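Local coordinates for protein trans-4-hydroxy-L-proline dehydratase (Clostridioides difficile 70-100-2010, PDB 6VXC) that uses a glycyl radical to dehydrate trans-4-hydroxy-L-proline to (S)-1-pyrroline-5-carboxylate in the anaerobic breakdown of hydroxyproline, at residues R304-L309 with E378-I383; D374-V379 with K404-F409. All blocks are in the same frame, centred on the assembly; numbering follows the deposited sequence.

Interaction 1 (R304-L309 with E378-I383); sequences RLDQHL and EVSYII
Asp306 and Val379 mark the closest backbone approach, their CA atoms 5.3 Å apart, where the first turns of two helices run at 131° between N-to-C directions with short-segment axes 8.6 Å apart. At the crossing Val379 CG1 lies 3.9 Å from Asp306 CA and also borders Leu309 CB. One turn on, Ile383 reaches across with its tip, CD1, which sits 3.9 Å from Asp306 CB and also meets Leu305 CD2. The polar element is Asp306. With CG between the backbone N and the carbonyl carbon (chi1 56°), its carboxylate is swung to the flank of the apolar patch, where Ser380 OG donates to Asp306 OD2 over 2.6 Å, on the anti side and 34° out of the carboxylate plane. The other oxygen, OD1, takes Gln307 NE2 at 3.0 Å from well above the plane, and Arg304 NH1 adds a salt bridge whose hydrogen bond is weak. Such multiple donors probably stabilise the buried carboxylate as an anion. Ser380 OG also accepts from Asn377 N, while Asn377 OD1 caps Ser380 N: a capping box starting helix 378-390. Two helix N-termini thus pack beside strand 362-366, whose Gly366 N shares OD2 with Ser380, in the alpha/beta barrel of glycyl radical enzymes.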
ATOM      1  N   ARG A 304       2.003 -11.628  -9.223  1.00 10.73           N
ATOM      2  CA  ARG A 304       2.685 -11.950 -10.476  1.00 10.42           C
ATOM      3  C   ARG A 304       1.678 -12.511 -11.488  1.00 10.89           C
ATOM      4  O   ARG A 304       1.737 -13.667 -11.908  1.00 12.99           O
ATOM      5  CB  ARG A 304       3.837 -12.915 -10.207  1.00 11.03           C
ATOM      6  CG  ARG A 304       4.850 -12.424  -9.153  1.00  8.21           C
ATOM      7  CD  ARG A 304       5.804 -11.307  -9.671  1.00  8.97           C
ATOM      8  NE  ARG A 304       6.727 -11.876 -10.645  1.00 11.26           N
ATOM      9  CZ  ARG A 304       6.628 -11.697 -11.958  1.00 10.50           C
ATOM     10  NH1 ARG A 304       5.668 -10.926 -12.444  1.00 10.50           N
ATOM     11  NH2 ARG A 304       7.481 -12.295 -12.772  1.00 10.13           N
ATOM     12  N   LEU A 305       0.747 -11.628 -11.866  1.00  9.79           N
ATOM     13  CA  LEU A 305      -0.395 -12.016 -12.684  1.00 10.83           C
ATOM     14  C   LEU A 305       0.038 -12.649 -14.003  1.00 10.85           C
ATOM     15  O   LEU A 305      -0.535 -13.657 -14.412  1.00 13.71           O
ATOM     16  CB  LEU A 305      -1.292 -10.798 -12.929  1.00  8.84           C
ATOM     17  CG  LEU A 305      -2.555 -10.988 -13.769  1.00 10.62           C
ATOM     18  CD1 LEU A 305      -3.496 -12.003 -13.140  1.00  9.72           C
ATOM     19  CD2 LEU A 305      -3.273  -9.644 -13.992  1.00 10.31           C
ATOM     20  N   ASP A 306       1.062 -12.093 -14.670  1.00 12.09           N
ATOM     21  CA  ASP A 306       1.464 -12.655 -15.959  1.00 13.00           C
ATOM     22  C   ASP A 306       2.038 -14.061 -15.808  1.00 14.26           C
ATOM     23  O   ASP A 306       1.934 -14.866 -16.738  1.00 12.58           O
ATOM     24  CB  ASP A 306       2.452 -11.731 -16.730  1.00 13.26           C
ATOM     25  CG  ASP A 306       3.745 -11.351 -15.952  1.00 12.79           C
ATOM     26  OD1 ASP A 306       3.966 -11.812 -14.817  1.00 13.17           O
ATOM     27  OD2 ASP A 306       4.559 -10.571 -16.538  1.00 12.44           O
ATOM     28  N   GLN A 307       2.636 -14.385 -14.655  1.00 11.93           N
ATOM     29  CA  GLN A 307       3.119 -15.748 -14.446  1.00 12.16           C
ATOM     30  C   GLN A 307       1.962 -16.720 -14.219  1.00 12.93           C
ATOM     31  O   GLN A 307       1.995 -17.852 -14.710  1.00 14.53           O
ATOM     32  CB  GLN A 307       4.096 -15.804 -13.268  1.00 11.17           C
ATOM     33  CG  GLN A 307       5.295 -14.826 -13.369  1.00  9.74           C
ATOM     34  CD  GLN A 307       6.046 -14.960 -14.673  1.00 13.10           C
ATOM     35  OE1 GLN A 307       6.694 -15.984 -14.935  1.00 14.54           O
ATOM     36  NE2 GLN A 307       5.944 -13.939 -15.518  1.00 11.77           N
ATOM     37  N   HIS A 308       0.929 -16.301 -13.492  1.00 12.36           N
ATOM     38  CA  HIS A 308      -0.164 -17.221 -13.191  1.00 14.86           C
ATOM     39  C   HIS A 308      -1.035 -17.466 -14.418  1.00 14.12           C
ATOM     40  O   HIS A 308      -1.525 -18.582 -14.615  1.00 15.70           O
ATOM     41  CB  HIS A 308      -0.999 -16.691 -12.018  1.00 12.51           C
ATOM     42  CG  HIS A 308      -0.191 -16.466 -10.782  1.00 13.00           C
ATOM     43  ND1 HIS A 308      -0.174 -15.262 -10.109  1.00 14.57           N
ATOM     44  CD2 HIS A 308       0.684 -17.272 -10.136  1.00 11.94           C
ATOM     45  CE1 HIS A 308       0.666 -15.343  -9.092  1.00 11.13           C
ATOM     46  NE2 HIS A 308       1.198 -16.552  -9.086  1.00 16.97           N
ATOM     47  N   LEU A 309      -1.251 -16.435 -15.243  1.00 13.64           N
ATOM     48  CA  LEU A 309      -2.170 -16.566 -16.371  1.00 13.43           C
ATOM     49  C   LEU A 309      -1.527 -17.207 -17.600  1.00 14.59           C
ATOM     50  O   LEU A 309      -2.237 -17.805 -18.409  1.00 17.74           O
ATOM     51  CB  LEU A 309      -2.749 -15.204 -16.749  1.00 13.26           C
ATOM     52  CG  LEU A 309      -3.743 -14.561 -15.781  1.00 12.52           C
ATOM     53  CD1 LEU A 309      -4.275 -13.264 -16.364  1.00 11.03           C
ATOM     54  CD2 LEU A 309      -4.891 -15.516 -15.418  1.00 15.05           C
ATOM     55  N   GLU A 378       3.786 -13.497 -23.266  1.00 16.62           N
ATOM     56  CA  GLU A 378       2.782 -12.793 -24.058  1.00 18.28           C
ATOM     57  C   GLU A 378       1.785 -12.069 -23.169  1.00 14.49           C
ATOM     58  O   GLU A 378       1.311 -10.986 -23.522  1.00 14.63           O
ATOM     59  CB  GLU A 378       2.034 -13.754 -24.988  1.00 22.47           C
ATOM     60  CG  GLU A 378       2.803 -14.134 -26.232  1.00 32.55           C
ATOM     61  CD  GLU A 378       3.255 -12.910 -27.020  1.00 38.67           C
ATOM     62  OE1 GLU A 378       4.487 -12.726 -27.182  1.00 39.30           O
ATOM     63  OE2 GLU A 378       2.384 -12.114 -27.440  1.00 36.12           O
ATOM     64  N   VAL A 379       1.433 -12.664 -22.024  1.00 13.47           N
ATOM     65  CA  VAL A 379       0.491 -11.995 -21.131  1.00 13.95           C
ATOM     66  C   VAL A 379       1.096 -10.706 -20.604  1.00 10.80           C
ATOM     67  O   VAL A 379       0.381  -9.726 -20.398  1.00 12.60           O
ATOM     68  CB  VAL A 379       0.040 -12.911 -19.959  1.00 13.39           C
ATOM     69  CG1 VAL A 379      -0.912 -12.140 -19.050  1.00 14.94           C
ATOM     70  CG2 VAL A 379      -0.669 -14.186 -20.465  1.00 13.84           C
ATOM     71  N   SER A 380       2.413 -10.687 -20.379  1.00 12.22           N
ATOM     72  CA  SER A 380       3.076  -9.467 -19.921  1.00 11.28           C
ATOM     73  C   SER A 380       2.802  -8.312 -20.866  1.00 12.38           C
ATOM     74  O   SER A 380       2.525  -7.184 -20.432  1.00 14.01           O
ATOM     75  CB  SER A 380       4.591  -9.674 -19.794  1.00  9.75           C
ATOM     76  OG  SER A 380       4.930 -10.874 -19.144  1.00 13.68           O
ATOM     77  N   TYR A 381       2.913  -8.567 -22.167  1.00 11.77           N
ATOM     78  CA  TYR A 381       2.674  -7.510 -23.136  1.00 10.79           C
ATOM     79  C   TYR A 381       1.200  -7.153 -23.221  1.00 11.50           C
ATOM     80  O   TYR A 381       0.866  -5.985 -23.430  1.00 14.58           O
ATOM     81  CB  TYR A 381       3.232  -7.912 -24.504  1.00 13.25           C
ATOM     82  CG  TYR A 381       4.727  -7.774 -24.573  1.00 14.29           C
ATOM     83  CD1 TYR A 381       5.312  -6.513 -24.613  1.00 11.98           C
ATOM     84  CD2 TYR A 381       5.555  -8.892 -24.589  1.00 13.61           C
ATOM     85  CE1 TYR A 381       6.682  -6.351 -24.680  1.00 13.56           C
ATOM     86  CE2 TYR A 381       6.935  -8.750 -24.650  1.00 14.44           C
ATOM     87  CZ  TYR A 381       7.493  -7.472 -24.695  1.00 17.61           C
ATOM     88  OH  TYR A 381       8.859  -7.325 -24.765  1.00 16.95           O
ATOM     89  N   ILE A 382       0.308  -8.137 -23.040  1.00 11.63           N
ATOM     90  CA  ILE A 382      -1.115  -7.829 -22.979  1.00 13.31           C
ATOM     91  C   ILE A 382      -1.409  -6.891 -21.804  1.00 13.36           C
ATOM     92  O   ILE A 382      -2.147  -5.914 -21.950  1.00 14.38           O
ATOM     93  CB  ILE A 382      -1.950  -9.124 -22.914  1.00 11.31           C
ATOM     94  CG1 ILE A 382      -1.726 -10.001 -24.152  1.00 14.57           C
ATOM     95  CG2 ILE A 382      -3.415  -8.799 -22.834  1.00 12.69           C
ATOM     96  CD1 ILE A 382      -2.391 -11.393 -24.052  1.00 14.68           C
ATOM     97  N   ILE A 383      -0.826  -7.160 -20.630  1.00 11.85           N
ATOM     98  CA  ILE A 383      -1.060  -6.291 -19.468  1.00  9.40           C
ATOM     99  C   ILE A 383      -0.591  -4.863 -19.749  1.00 11.06           C
ATOM    100  O   ILE A 383      -1.286  -3.891 -19.429  1.00 10.61           O
ATOM    101  CB  ILE A 383      -0.373  -6.878 -18.222  1.00  9.77           C
ATOM    102  CG1 ILE A 383      -1.096  -8.170 -17.802  1.00 11.18           C
ATOM    103  CG2 ILE A 383      -0.319  -5.834 -17.082  1.00  9.35           C
ATOM    104  CD1 ILE A 383      -0.351  -9.017 -16.773  1.00 12.01           C
TER

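Interaction 2 (D374-V379 with K404-F409); sequences DGVNEV and KTPQKF
One water links Asp374 OD1 to Thr405 OG1, and the same OD1 closes an Asx turn with Val376 N. Val376 N donates to Asp374 OD1 at 2.9 Å with an N-H...O angle of 162°, arriving from above the carboxylate plane. The water donates to Asp374 OD1 at 2.7 Å and accepts from Thr405 OG1 at 2.6 Å; that hydroxyl also accepts from Ser402 N, a bond within its own loop that helps orient it. Asp374 OD2 instead rests against the proline ring, 3.4 Å from Pro406 CD, while Asp374 CB packs on the carbonyl of Lys404. The apolar half centres on Val376. With CG1 anti to the backbone N (chi1 168°), CG2 is turned to one face of the Phe409 ring, 3.8 Å from the centroid and 18° off the normal, a CH-pi contact displaced toward the CG side of the ring. The same methyl also touches Pro406 CD and Thr405 CG2. Strand 362-366 leads through 374-379 into helix 378-390 and on to its parallel neighbour, strand 396-401, a beta-alpha-beta unit; this partly buried contact joins its first beta-alpha loop to the next one, which enters helix 407-418.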
ATOM      1  N   ASP A 374      14.103 -15.169 -17.205  1.00 12.26           N
ATOM      2  CA  ASP A 374      13.277 -14.090 -17.746  1.00 12.52           C
ATOM      3  C   ASP A 374      11.804 -14.469 -17.798  1.00 13.67           C
ATOM      4  O   ASP A 374      11.433 -15.480 -18.389  1.00 13.93           O
ATOM      5  CB  ASP A 374      13.770 -13.709 -19.151  1.00 14.19           C
ATOM      6  CG  ASP A 374      12.805 -12.783 -19.879  1.00 16.24           C
ATOM      7  OD1 ASP A 374      12.061 -12.033 -19.200  1.00 16.54           O
ATOM      8  OD2 ASP A 374      12.794 -12.807 -21.129  1.00 18.02           O
ATOM      9  N   GLY A 375      10.965 -13.656 -17.154  1.00 16.52           N
ATOM     10  CA  GLY A 375       9.544 -13.928 -17.029  1.00  9.68           C
ATOM     11  C   GLY A 375       8.633 -13.214 -18.006  1.00 12.28           C
ATOM     12  O   GLY A 375       7.419 -13.445 -17.996  1.00 12.45           O
ATOM     13  N   VAL A 376       9.175 -12.330 -18.843  1.00 12.32           N
ATOM     14  CA  VAL A 376       8.346 -11.664 -19.840  1.00 11.95           C
ATOM     15  C   VAL A 376       7.744 -12.708 -20.768  1.00 12.78           C
ATOM     16  O   VAL A 376       8.452 -13.562 -21.311  1.00 15.24           O
ATOM     17  CB  VAL A 376       9.170 -10.618 -20.604  1.00 12.78           C
ATOM     18  CG1 VAL A 376       8.416 -10.131 -21.832  1.00 10.97           C
ATOM     19  CG2 VAL A 376       9.503  -9.453 -19.664  1.00 11.88           C
ATOM     20  N   ASN A 377       6.428 -12.669 -20.921  1.00 13.93           N
ATOM     21  CA  ASN A 377       5.705 -13.596 -21.778  1.00 15.28           C
ATOM     22  C   ASN A 377       4.611 -12.802 -22.484  1.00 14.57           C
ATOM     23  O   ASN A 377       4.492 -11.584 -22.311  1.00 13.49           O
ATOM     24  CB  ASN A 377       5.159 -14.797 -20.969  1.00 14.92           C
ATOM     25  CG  ASN A 377       4.177 -14.385 -19.870  1.00 14.32           C
ATOM     26  OD1 ASN A 377       3.299 -13.544 -20.084  1.00 14.61           O
ATOM     27  ND2 ASN A 377       4.333 -14.979 -18.680  1.00 13.93           N
ATOM     28  N   GLU A 378       3.786 -13.497 -23.266  1.00 16.62           N
ATOM     29  CA  GLU A 378       2.782 -12.793 -24.058  1.00 18.28           C
ATOM     30  C   GLU A 378       1.785 -12.069 -23.169  1.00 14.49           C
ATOM     31  O   GLU A 378       1.311 -10.986 -23.522  1.00 14.63           O
ATOM     32  CB  GLU A 378       2.034 -13.754 -24.988  1.00 22.47           C
ATOM     33  CG  GLU A 378       2.803 -14.134 -26.232  1.00 32.55           C
ATOM     34  CD  GLU A 378       3.255 -12.910 -27.020  1.00 38.67           C
ATOM     35  OE1 GLU A 378       4.487 -12.726 -27.182  1.00 39.30           O
ATOM     36  OE2 GLU A 378       2.384 -12.114 -27.440  1.00 36.12           O
ATOM     37  N   VAL A 379       1.433 -12.664 -22.024  1.00 13.47           N
ATOM     38  CA  VAL A 379       0.491 -11.995 -21.131  1.00 13.95           C
ATOM     39  C   VAL A 379       1.096 -10.706 -20.604  1.00 10.80           C
ATOM     40  O   VAL A 379       0.381  -9.726 -20.398  1.00 12.60           O
ATOM     41  CB  VAL A 379       0.040 -12.911 -19.959  1.00 13.39           C
ATOM     42  CG1 VAL A 379      -0.912 -12.140 -19.050  1.00 14.94           C
ATOM     43  CG2 VAL A 379      -0.669 -14.186 -20.465  1.00 13.84           C
ATOM     44  N   LYS A 404      17.793  -9.777 -16.783  1.00 12.66           N
ATOM     45  CA  LYS A 404      17.356 -10.748 -17.777  1.00 14.85           C
ATOM     46  C   LYS A 404      16.190 -10.267 -18.638  1.00 13.23           C
ATOM     47  O   LYS A 404      15.814 -10.972 -19.578  1.00 15.54           O
ATOM     48  CB  LYS A 404      16.942 -12.058 -17.093  1.00 13.13           C
ATOM     49  CG  LYS A 404      17.970 -12.682 -16.129  1.00 14.55           C
ATOM     50  CD  LYS A 404      17.346 -13.915 -15.516  1.00 13.38           C
ATOM     51  CE  LYS A 404      18.326 -14.818 -14.776  1.00 19.30           C
ATOM     52  NZ  LYS A 404      18.649 -14.282 -13.458  1.00 21.88           N
ATOM     53  N   THR A 405      15.639  -9.094 -18.353  1.00 11.88           N
ATOM     54  CA  THR A 405      14.461  -8.567 -19.034  1.00 12.30           C
ATOM     55  C   THR A 405      14.843  -8.041 -20.415  1.00 12.18           C
ATOM     56  O   THR A 405      15.811  -7.293 -20.540  1.00 13.43           O
ATOM     57  CB  THR A 405      13.841  -7.432 -18.211  1.00 13.99           C
ATOM     58  OG1 THR A 405      13.423  -7.922 -16.930  1.00 15.09           O
ATOM     59  CG2 THR A 405      12.659  -6.783 -18.955  1.00 12.96           C
ATOM     60  N   PRO A 406      14.103  -8.391 -21.461  1.00 15.77           N
ATOM     61  CA  PRO A 406      14.406  -7.843 -22.791  1.00 14.12           C
ATOM     62  C   PRO A 406      14.250  -6.331 -22.820  1.00 14.22           C
ATOM     63  O   PRO A 406      13.369  -5.764 -22.173  1.00 14.58           O
ATOM     64  CB  PRO A 406      13.392  -8.545 -23.703  1.00 13.81           C
ATOM     65  CG  PRO A 406      12.984  -9.781 -22.921  1.00 16.16           C
ATOM     66  CD  PRO A 406      13.041  -9.406 -21.499  1.00 12.89           C
ATOM     67  N   GLN A 407      15.159  -5.670 -23.534  1.00 13.75           N
ATOM     68  CA  GLN A 407      15.093  -4.216 -23.622  1.00 13.61           C
ATOM     69  C   GLN A 407      13.774  -3.750 -24.229  1.00 13.75           C
ATOM     70  O   GLN A 407      13.267  -2.690 -23.865  1.00 15.97           O
ATOM     71  CB  GLN A 407      16.281  -3.681 -24.424  1.00 15.46           C
ATOM     72  CG  GLN A 407      16.451  -2.166 -24.326  1.00 19.08           C
ATOM     73  CD  GLN A 407      17.024  -1.718 -22.995  1.00 16.85           C
ATOM     74  OE1 GLN A 407      17.160  -2.513 -22.063  1.00 19.75           O
ATOM     75  NE2 GLN A 407      17.395  -0.439 -22.912  1.00 17.02           N
ATOM     76  N   LYS A 408      13.191  -4.532 -25.132  1.00 14.13           N
ATOM     77  CA  LYS A 408      11.908  -4.151 -25.716  1.00 15.44           C
ATOM     78  C   LYS A 408      10.832  -3.989 -24.644  1.00 16.00           C
ATOM     79  O   LYS A 408      10.002  -3.073 -24.717  1.00 12.38           O
ATOM     80  CB  LYS A 408      11.468  -5.192 -26.747  1.00 17.52           C
ATOM     81  CG  LYS A 408      10.067  -4.963 -27.304  1.00 23.48           C
ATOM     82  CD  LYS A 408       9.669  -6.037 -28.333  1.00 28.98           C
ATOM     83  CE  LYS A 408       8.222  -5.873 -28.775  1.00 30.51           C
ATOM     84  NZ  LYS A 408       7.751  -7.039 -29.561  1.00 39.52           N
ATOM     85  N   PHE A 409      10.821  -4.878 -23.650  1.00 14.46           N
ATOM     86  CA  PHE A 409       9.821  -4.777 -22.592  1.00 14.27           C
ATOM     87  C   PHE A 409      10.040  -3.514 -21.768  1.00 12.53           C
ATOM     88  O   PHE A 409       9.104  -2.755 -21.514  1.00 12.19           O
ATOM     89  CB  PHE A 409       9.869  -6.021 -21.706  1.00 11.42           C
ATOM     90  CG  PHE A 409       8.862  -6.007 -20.573  1.00 11.76           C
ATOM     91  CD1 PHE A 409       7.548  -6.388 -20.795  1.00 11.60           C
ATOM     92  CD2 PHE A 409       9.232  -5.616 -19.291  1.00 10.59           C
ATOM     93  CE1 PHE A 409       6.620  -6.384 -19.762  1.00 13.95           C
ATOM     94  CE2 PHE A 409       8.299  -5.600 -18.250  1.00 12.01           C
ATOM     95  CZ  PHE A 409       6.985  -5.990 -18.492  1.00  9.71           C
TER
HETATM   96  O   HOH W   1      11.983 -10.000 -17.405  1.00 14.61           O

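In the fold
Helix 378-390 is common to both contacts: interaction 1 packs its first turns against helix 305-318, while interaction 2 ties the loop leading into it to the start of helix 407-418. Their centres are 10 Å apart. All six touching residues of interaction 1 are buried, and its carboxylate takes bonds from Ser380, Gln307, Arg304 and Gly366; interaction 2 is only partly buried, and its carboxylate shares a water. Apolar contact is aliphatic in the first; in the second a valine methyl lies on an aromatic face as well as against proline. The two are coupled directly: Gln307 NE2 probably donates to Gly375 O, Asn377 ND2 to Asp306 O, and Tyr381 packs on Val376. Both lie away from the glycyl radical position, Gly785, and the probable catalytic residues Cys454 and Glu456.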